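Local coordinates for protein salivary nitrophorin (Cimex lectularius, PDB 1NTF) that carries nitric oxide on a heme b group and delivers it to the victim during feeding, causing vasodilation, at residues P257-S262 with L275-V280. Sequence-based numbering, arbitrary orientation.
Sequences PLSYNS and LAKFRV
Lys-277 O takes two backbone N-H groups of the facing strand: a short bond from Leu-258 N (2.7 Å, N-H...O angle 159°) and a long, weak one from Ser-259 N (3.3 Å). Two consecutive residues set against Lys-277 define a classic beta bulge, and the register slips by one there. Beyond it the pairing is regular antiparallel. Lys-277 N returns a bond to Ser-259 O at 2.9 Å, while Asn-261 and Leu-275 exchange both of theirs. Leu-275 O also accepts from a water at 2.8 Å; that water lies too close to Ser-259 OG for a second link to be more than doubtful.

Side chains sort onto the two faces. On one, Ser-259 CB lies 3.9 Å from CD of the extended Lys-277 chain, whose NZ continues to a salt bridge with Glu-35. Near the bulge, Leu-258 CD1 sits over one face of the Arg-279 guanidinium, 4.0 Å from NH2; the bend at chi3 (-83°) helps turn that group, and the two side chains cross at about a right angle. On the other face, Tyr-260 CD1 touches Ala-276 CB at 3.8 Å, and Pro-257 CB packs against CD2 and CE2 of Phe-278.

The pair forms a hairpin at one margin of the six-stranded sheet: 255-262 is outermost, and 274-281 bonds onward to strand 6-17. The Tyr-260/Phe-278 face packs on strands 243-248 and 165-169 of the second sheet, the layered sheet arrangement of the DNase I-like fold.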
loop_
_atom_site.group_PDB
_atom_site.type_symbol
_atom_site.label_atom_id
_atom_site.label_comp_id
_atom_site.label_asym_id
_atom_site.label_seq_id
_atom_site.Cartn_x
_atom_site.Cartn_y
_atom_site.Cartn_z
ATOM N N PRO A 257 10.213 9.453 -5.661
ATOM C CA PRO A 257 9.793 9.378 -4.257
ATOM C C PRO A 257 10.377 10.530 -3.440
ATOM O O PRO A 257 11.555 10.845 -3.546
ATOM C CB PRO A 257 10.327 8.015 -3.797
ATOM C CG PRO A 257 11.363 7.620 -4.820
ATOM C CD PRO A 257 11.191 8.405 -6.021
ATOM N N LEU A 258 9.542 11.211 -2.684
ATOM C CA LEU A 258 10.046 12.293 -1.829
ATOM C C LEU A 258 10.300 11.815 -0.433
ATOM O O LEU A 258 11.167 12.318 0.226
ATOM C CB LEU A 258 8.989 13.380 -1.748
ATOM C CG LEU A 258 8.518 13.862 -3.099
ATOM C CD1 LEU A 258 7.377 14.814 -2.878
ATOM C CD2 LEU A 258 9.636 14.523 -3.851
ATOM N N SER A 259 9.489 10.864 0.031
ATOM C CA SER A 259 9.476 10.430 1.427
ATOM C C SER A 259 8.901 8.996 1.479
ATOM O O SER A 259 8.013 8.672 0.727
ATOM C CB SER A 259 8.584 11.421 2.216
ATOM O OG SER A 259 8.274 11.022 3.521
ATOM N N TYR A 260 9.443 8.165 2.364
ATOM C CA TYR A 260 8.946 6.798 2.562
ATOM C C TYR A 260 9.272 6.442 3.996
ATOM O O TYR A 260 10.471 6.394 4.363
ATOM C CB TYR A 260 9.688 5.832 1.604
ATOM C CG TYR A 260 9.247 4.398 1.533
ATOM C CD1 TYR A 260 7.895 4.021 1.554
ATOM C CD2 TYR A 260 10.199 3.377 1.440
ATOM C CE1 TYR A 260 7.546 2.699 1.433
ATOM C CE2 TYR A 260 9.860 2.049 1.322
ATOM C CZ TYR A 260 8.516 1.724 1.303
ATOM O OH TYR A 260 8.133 0.399 1.162
ATOM N N ASN A 261 8.251 6.287 4.836
ATOM C CA ASN A 261 8.487 6.137 6.242
ATOM C C ASN A 261 7.373 5.390 6.954
ATOM O O ASN A 261 6.228 5.447 6.553
ATOM C CB ASN A 261 8.708 7.558 6.882
ATOM C CG ASN A 261 9.480 7.520 8.240
ATOM O OD1 ASN A 261 10.088 6.498 8.691
ATOM N ND2 ASN A 261 9.488 8.684 8.882
ATOM N N SER A 262 7.705 4.680 8.021
ATOM C CA SER A 262 6.655 4.139 8.875
ATOM C C SER A 262 6.175 5.209 9.843
ATOM O O SER A 262 6.968 6.096 10.223
ATOM C CB SER A 262 7.122 2.991 9.723
ATOM O OG SER A 262 8.294 3.371 10.366
ATOM N N LEU A 275 3.711 5.292 4.999
ATOM C CA LEU A 275 3.412 6.395 4.130
ATOM C C LEU A 275 4.535 6.710 3.179
ATOM O O LEU A 275 5.685 6.904 3.604
ATOM C CB LEU A 275 3.233 7.625 4.998
ATOM C CG LEU A 275 2.922 9.014 4.458
ATOM C CD1 LEU A 275 1.591 9.019 3.707
ATOM C CD2 LEU A 275 2.917 9.973 5.672
ATOM N N ALA A 276 4.162 6.788 1.910
ATOM C CA ALA A 276 5.010 7.249 0.825
ATOM C C ALA A 276 4.428 8.460 0.149
ATOM O O ALA A 276 3.207 8.590 0.006
ATOM C CB ALA A 276 5.206 6.108 -0.191
ATOM N N LYS A 277 5.317 9.365 -0.249
ATOM C CA LYS A 277 4.987 10.548 -1.051
ATOM C C LYS A 277 5.879 10.566 -2.285
ATOM O O LYS A 277 7.075 10.278 -2.213
ATOM C CB LYS A 277 5.154 11.848 -0.271
ATOM C CG LYS A 277 4.628 11.766 1.186
ATOM C CD LYS A 277 5.070 13.004 2.008
ATOM C CE LYS A 277 4.475 13.058 3.463
ATOM N NZ LYS A 277 5.020 14.273 4.120
ATOM N N PHE A 278 5.221 10.777 -3.420
ATOM C CA PHE A 278 5.825 10.812 -4.720
ATOM C C PHE A 278 5.478 12.120 -5.472
ATOM O O PHE A 278 4.365 12.635 -5.366
ATOM C CB PHE A 278 5.238 9.692 -5.519
ATOM C CG PHE A 278 5.431 8.308 -4.872
ATOM C CD1 PHE A 278 4.443 7.741 -4.094
ATOM C CD2 PHE A 278 6.568 7.611 -5.111
ATOM C CE1 PHE A 278 4.624 6.492 -3.549
ATOM C CE2 PHE A 278 6.737 6.315 -4.565
ATOM C CZ PHE A 278 5.755 5.784 -3.825
ATOM N N ARG A 279 6.401 12.537 -6.305
ATOM C CA ARG A 279 6.113 13.508 -7.358
ATOM C C ARG A 279 6.180 12.802 -8.718
ATOM O O ARG A 279 7.156 12.161 -9.027
ATOM C CB ARG A 279 7.159 14.620 -7.276
ATOM C CG ARG A 279 6.702 15.882 -7.931
ATOM C CD ARG A 279 7.557 17.106 -7.604
ATOM N NE ARG A 279 7.106 17.663 -6.315
ATOM C CZ ARG A 279 7.918 18.155 -5.366
ATOM N NH1 ARG A 279 9.237 18.222 -5.571
ATOM N NH2 ARG A 279 7.391 18.593 -4.214
ATOM N N VAL A 280 5.164 12.977 -9.532
ATOM C CA VAL A 280 5.160 12.431 -10.870
ATOM C C VAL A 280 5.126 13.575 -11.901
ATOM O O VAL A 280 4.461 14.613 -11.690
ATOM C CB VAL A 280 3.995 11.474 -11.105
ATOM C CG1 VAL A 280 3.933 10.415 -9.970
ATOM C CG2 VAL A 280 2.696 12.155 -11.159
HETATM O O HOH W 1 6.467 9.531 4.208
#